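Local coordinates for bartonella effector protein (Bep) substrate of VirB T4SS (Bartonella rochalimae ATCC BAA-1498, PDB 4YK1) that is translocated by the VirB type IV secretion system, probably AMPylates target proteins through its Fic domain, and is represented by its BID domain, at residues H61-P66 and F114-K119; I25-N30 and S121-T126. One frame throughout, in Å; residues are numbered along the deposited sequence.

In the fold
Both interactions use the long helix 97-140, which passes interaction 1 at residues 114-119 and interaction 2 just after, at residues 121-126. Their centres are about 9 Å apart. The partner segments come from different parts of the chain: residues 25-30 from helix 21-30, residues 61-66 from the end of helix 56-64, so interaction 1 is nested inside the loop that interaction 2 closes. The two also touch, since Arg124 NH1 probably donates a hydrogen bond to Asn63 O, and Ile28 packs on the same oxygen. Together they tie two short helices to the long one in the helical bundle of the BID domain.

Interaction 1 (H61-P66 and F114-K119); sequences HINANP and FNYADK
Tyr116 reaches across to Asn63 through the full length of its side chain. From CB, CG stands anti to the backbone N (chi1 -179°), and the ring beyond it has its CD1 edge at Ile62. CD1 meets Ile62 CG2 at 3.9 Å, and the methyl lies at the edge of the ring, in its plane, not over a face. One atom further, CE1 comes 3.4 Å from Asn63 OD1. At the tip, the OH donates a hydrogen bond of 2.6 Å to Asn63 OD1, landing on a lone pair in the carbonyl plane with a C=O...donor angle of 123°. The amide and ring planes are only 27° apart, though the side chains cross at about a right angle. A water closes the group into a small ring: it donates to Tyr116 OH at 2.8 Å and accepts from Asn63 ND2, consistent with OD1, and not ND2, being turned to the phenol. This is helix-to-helix packing inside the four-helix bundle of the BID domain, where the last turn of helix 56-64 lies against helix 97-140, and Tyr116 also touches Ile34 and Ser37 of helix 32-49. Alongside the tyrosine, Ala117 CB meets both Ile62 CG2, at 4.0 Å, and the carbonyl O of Pro66, at 3.3 Å. Pro66, just past the end of helix 56-64, places its CB 3.5 Å from Ala117 O.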
loop_
_atom_site.group_PDB
_atom_site.type_symbol
_atom_site.label_atom_id
_atom_site.label_comp_id
_atom_site.label_asym_id
_atom_site.label_seq_id
_atom_site.Cartn_x
_atom_site.Cartn_y
_atom_site.Cartn_z
ATOM N N HIS A 61 5.992 -4.410 0.349
ATOM C CA HIS A 61 6.998 -3.365 0.533
ATOM C C HIS A 61 6.357 -2.004 0.807
ATOM O O HIS A 61 6.865 -1.215 1.601
ATOM C CB HIS A 61 7.902 -3.272 -0.691
ATOM N N ILE A 62 5.244 -1.721 0.144
ATOM C CA ILE A 62 4.537 -0.472 0.378
ATOM C C ILE A 62 3.977 -0.440 1.804
ATOM O O ILE A 62 4.007 0.599 2.466
ATOM C CB ILE A 62 3.441 -0.274 -0.658
ATOM C CG1 ILE A 62 4.076 -0.022 -2.031
ATOM C CG2 ILE A 62 2.540 0.881 -0.281
ATOM C CD1 ILE A 62 3.122 -0.238 -3.173
ATOM N N ASN A 63 3.478 -1.577 2.283
ATOM C CA ASN A 63 2.956 -1.634 3.655
ATOM C C ASN A 63 4.056 -1.281 4.634
ATOM O O ASN A 63 3.795 -0.691 5.686
ATOM C CB ASN A 63 2.396 -3.015 3.989
ATOM C CG ASN A 63 1.057 -3.267 3.343
ATOM O OD1 ASN A 63 0.418 -2.344 2.820
ATOM N ND2 ASN A 63 0.611 -4.514 3.382
ATOM N N ALA A 64 5.288 -1.653 4.295
ATOM C CA ALA A 64 6.414 -1.344 5.167
ATOM C C ALA A 64 6.973 0.049 4.870
ATOM O O ALA A 64 7.506 0.706 5.761
ATOM C CB ALA A 64 7.501 -2.400 5.032
ATOM N N ASN A 65 6.834 0.502 3.628
ATOM C CA ASN A 65 7.409 1.774 3.208
ATOM C C ASN A 65 6.563 2.431 2.128
ATOM O O ASN A 65 6.821 2.271 0.931
ATOM C CB ASN A 65 8.844 1.584 2.708
ATOM C CG ASN A 65 9.473 2.888 2.230
ATOM O OD1 ASN A 65 9.020 3.975 2.596
ATOM N ND2 ASN A 65 10.521 2.785 1.415
ATOM N N PRO A 66 5.560 3.208 2.554
ATOM C CA PRO A 66 4.566 3.827 1.670
ATOM C C PRO A 66 5.190 4.673 0.571
ATOM O O PRO A 66 4.606 4.784 -0.507
ATOM C CB PRO A 66 3.745 4.703 2.621
ATOM C CG PRO A 66 3.972 4.138 3.967
ATOM C CD PRO A 66 5.348 3.566 3.966
ATOM N N PHE A 114 -1.114 4.707 -5.935
ATOM C CA PHE A 114 -0.790 5.966 -5.261
ATOM C C PHE A 114 -1.725 6.176 -4.068
ATOM O O PHE A 114 -1.288 6.540 -2.973
ATOM C CB PHE A 114 -0.894 7.165 -6.206
ATOM C CG PHE A 114 -0.464 8.450 -5.562
ATOM C CD1 PHE A 114 0.871 8.819 -5.555
ATOM C CD2 PHE A 114 -1.393 9.264 -4.912
ATOM C CE1 PHE A 114 1.279 9.993 -4.935
ATOM C CE2 PHE A 114 -0.991 10.434 -4.277
ATOM C CZ PHE A 114 0.344 10.802 -4.290
ATOM N N ASN A 115 -3.016 5.961 -4.280
ATOM C CA ASN A 115 -3.980 6.171 -3.193
ATOM C C ASN A 115 -3.797 5.166 -2.056
ATOM O O ASN A 115 -3.942 5.509 -0.881
ATOM C CB ASN A 115 -5.410 6.104 -3.728
ATOM C CG ASN A 115 -5.738 7.278 -4.615
ATOM O OD1 ASN A 115 -5.026 8.284 -4.607
ATOM N ND2 ASN A 115 -6.822 7.173 -5.369
ATOM N N TYR A 116 -3.485 3.923 -2.416
ATOM C CA TYR A 116 -3.204 2.880 -1.439
ATOM C C TYR A 116 -2.038 3.296 -0.543
ATOM O O TYR A 116 -2.101 3.156 0.682
ATOM C CB TYR A 116 -2.897 1.549 -2.143
ATOM C CG TYR A 116 -2.608 0.397 -1.192
ATOM C CD1 TYR A 116 -1.333 0.206 -0.664
ATOM C CD2 TYR A 116 -3.615 -0.504 -0.826
ATOM C CE1 TYR A 116 -1.062 -0.842 0.201
ATOM C CE2 TYR A 116 -3.350 -1.563 0.045
ATOM C CZ TYR A 116 -2.075 -1.712 0.561
ATOM O OH TYR A 116 -1.787 -2.747 1.415
ATOM N N ALA A 117 -0.968 3.796 -1.150
ATOM C CA ALA A 117 0.216 4.185 -0.384
ATOM C C ALA A 117 -0.089 5.335 0.565
ATOM O O ALA A 117 0.466 5.394 1.655
ATOM C CB ALA A 117 1.366 4.569 -1.312
ATOM N N ASP A 118 -0.943 6.266 0.140
ATOM C CA ASP A 118 -1.349 7.377 1.017
ATOM C C ASP A 118 -2.097 6.859 2.247
ATOM O O ASP A 118 -1.912 7.363 3.356
ATOM C CB ASP A 118 -2.226 8.375 0.261
ATOM C CG ASP A 118 -2.750 9.500 1.156
ATOM O OD1 ASP A 118 -2.046 10.518 1.274
ATOM O OD2 ASP A 118 -3.859 9.368 1.734
ATOM N N LYS A 119 -2.960 5.865 2.043
ATOM C CA LYS A 119 -3.716 5.283 3.152
ATOM C C LYS A 119 -2.765 4.608 4.128
ATOM O O LYS A 119 -2.880 4.787 5.339
ATOM C CB LYS A 119 -4.760 4.266 2.661
ATOM C CG LYS A 119 -5.899 4.851 1.828
ATOM C CD LYS A 119 -6.818 3.744 1.275
ATOM C CE LYS A 119 -7.789 4.265 0.207
ATOM N NZ LYS A 119 -7.355 3.871 -1.181
HETATM O O HOH W 1 -2.394 -5.160 2.664
#

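Interaction 2 (I25-N30 and S121-T126); sequences IEKIEN and SNIRCT
Ile28 packs against two successive residues of helix 97-140, and this is the tight part of the contact. Its CG1 touches Ile123 CG2 at 3.8 Å, while its CD1 meets Arg124 CG at 3.8 Å. CG1 of Ile28 sits anti to the carbonyl carbon, beside the backbone N (chi1 -68°); CD1 beyond it crosses the arginine chain obliquely, near CG, and lies 4.1 Å from Arg124 NH1. Two methyls thus lie near the guanidinium, Ile25 CD1 at its edge, 4.3 Å from Arg124 NH1, and Ile28 CD1 obliquely, but its polar partners come from outside both segments: NH1 bonds the backbone O of Asn63, and NH2 forms a salt bridge with Glu21. Towards the solvent the fit is looser. Lys27 offers only CG to Ile123 CG2, at 4.1 Å; its chain bends at chi2 (90°), which turns CD, and the residue as a whole is exposed. No hydrogen bond joins the two segments, whose axes stay 9.9 Å apart at closest approach and run at 135°, obliquely antiparallel. Helix 21-30 thus leans on the long helix 97-140 through a few aliphatic side chains. It lies beside the end of helix 56-64, where Ile25 and Ile28 also touch Asn63, while Gln35 of helix 32-49 bonds the carbonyl O of Glu29.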
loop_
_atom_site.group_PDB
_atom_site.type_symbol
_atom_site.label_atom_id
_atom_site.label_comp_id
_atom_site.label_asym_id
_atom_site.label_seq_id
_atom_site.Cartn_x
_atom_site.Cartn_y
_atom_site.Cartn_z
ATOM N N ILE A 25 1.861 -3.809 10.761
ATOM C CA ILE A 25 1.439 -4.540 9.570
ATOM C C ILE A 25 0.054 -5.119 9.778
ATOM O O ILE A 25 -0.789 -5.059 8.885
ATOM C CB ILE A 25 2.439 -5.653 9.202
ATOM C CG1 ILE A 25 3.753 -5.050 8.722
ATOM C CG2 ILE A 25 1.870 -6.539 8.109
ATOM C CD1 ILE A 25 3.583 -4.147 7.525
ATOM N N GLU A 26 -0.183 -5.670 10.964
ATOM C CA GLU A 26 -1.469 -6.282 11.269
ATOM C C GLU A 26 -2.586 -5.244 11.179
ATOM O O GLU A 26 -3.655 -5.521 10.629
ATOM C CB GLU A 26 -1.446 -6.935 12.658
ATOM N N LYS A 27 -2.330 -4.049 11.706
ATOM C CA LYS A 27 -3.305 -2.961 11.639
ATOM C C LYS A 27 -3.557 -2.512 10.203
ATOM O O LYS A 27 -4.693 -2.200 9.831
ATOM C CB LYS A 27 -2.838 -1.764 12.461
ATOM C CG LYS A 27 -3.847 -0.615 12.521
ATOM C CD LYS A 27 -4.798 -0.778 13.704
ATOM C CE LYS A 27 -5.648 0.470 13.910
ATOM N NZ LYS A 27 -6.522 0.350 15.114
ATOM N N ILE A 28 -2.501 -2.454 9.398
ATOM C CA ILE A 28 -2.666 -2.076 7.993
ATOM C C ILE A 28 -3.565 -3.092 7.306
ATOM O O ILE A 28 -4.580 -2.736 6.706
ATOM C CB ILE A 28 -1.314 -1.959 7.276
ATOM C CG1 ILE A 28 -0.537 -0.767 7.833
ATOM C CG2 ILE A 28 -1.513 -1.829 5.745
ATOM C CD1 ILE A 28 0.902 -0.708 7.405
ATOM N N GLU A 29 -3.202 -4.364 7.424
ATOM C CA GLU A 29 -3.903 -5.431 6.715
ATOM C C GLU A 29 -5.362 -5.572 7.136
ATOM O O GLU A 29 -6.191 -6.039 6.360
ATOM C CB GLU A 29 -3.186 -6.766 6.923
ATOM C CG GLU A 29 -1.853 -6.876 6.204
ATOM C CD GLU A 29 -1.160 -8.201 6.480
ATOM O OE1 GLU A 29 -1.737 -9.038 7.205
ATOM O OE2 GLU A 29 -0.036 -8.402 5.979
ATOM N N ASN A 30 -5.689 -5.175 8.358
ATOM C CA ASN A 30 -7.059 -5.322 8.824
ATOM C C ASN A 30 -7.888 -4.068 8.584
ATOM O O ASN A 30 -9.086 -4.058 8.860
ATOM C CB ASN A 30 -7.084 -5.697 10.310
ATOM C CG ASN A 30 -6.425 -7.042 10.583
ATOM O OD1 ASN A 30 -6.866 -8.077 10.082
ATOM N ND2 ASN A 30 -5.367 -7.031 11.384
ATOM N N SER A 121 0.381 5.245 4.646
ATOM C CA SER A 121 1.128 6.299 5.306
ATOM C C SER A 121 0.363 6.893 6.491
ATOM O O SER A 121 0.920 7.079 7.571
ATOM C CB SER A 121 1.466 7.400 4.303
ATOM O OG SER A 121 2.330 8.345 4.899
ATOM N N ASN A 122 -0.918 7.174 6.289
ATOM C CA ASN A 122 -1.748 7.706 7.366
ATOM C C ASN A 122 -1.961 6.701 8.496
ATOM O O ASN A 122 -1.971 7.080 9.656
ATOM C CB ASN A 122 -3.096 8.155 6.816
ATOM C CG ASN A 122 -2.977 9.408 5.984
ATOM O OD1 ASN A 122 -2.166 10.279 6.281
ATOM N ND2 ASN A 122 -3.761 9.494 4.928
ATOM N N ILE A 123 -2.147 5.430 8.154
ATOM C CA ILE A 123 -2.345 4.387 9.157
ATOM C C ILE A 123 -1.108 4.266 10.034
ATOM O O ILE A 123 -1.197 4.223 11.268
ATOM C CB ILE A 123 -2.669 3.035 8.502
ATOM C CG1 ILE A 123 -4.046 3.079 7.849
ATOM C CG2 ILE A 123 -2.656 1.924 9.539
ATOM C CD1 ILE A 123 -4.371 1.846 7.071
ATOM N N ARG A 124 0.048 4.208 9.387
ATOM C CA ARG A 124 1.318 4.113 10.095
ATOM C C ARG A 124 1.536 5.309 11.026
ATOM O O ARG A 124 2.031 5.144 12.140
ATOM C CB ARG A 124 2.478 3.981 9.096
ATOM C CG ARG A 124 2.393 2.680 8.256
ATOM C CD ARG A 124 3.686 2.374 7.515
ATOM N NE ARG A 124 4.803 2.205 8.438
ATOM C CZ ARG A 124 5.300 1.035 8.833
ATOM N NH1 ARG A 124 4.804 -0.119 8.381
ATOM N NH2 ARG A 124 6.309 1.025 9.686
ATOM N N CYS A 125 1.171 6.507 10.573
ATOM C CA CYS A 125 1.349 7.710 11.388
ATOM C C CYS A 125 0.405 7.703 12.581
ATOM O O CYS A 125 0.809 8.017 13.701
ATOM C CB CYS A 125 1.124 8.975 10.556
ATOM S SG CYS A 125 2.481 9.386 9.439
ATOM N N THR A 126 -0.852 7.345 12.334
ATOM C CA THR A 126 -1.857 7.242 13.391
ATOM C C THR A 126 -1.444 6.219 14.449
ATOM O O THR A 126 -1.564 6.478 15.644
ATOM C CB THR A 126 -3.236 6.875 12.806
ATOM O OG1 THR A 126 -3.670 7.928 11.936
ATOM C CG2 THR A 126 -4.270 6.692 13.914
#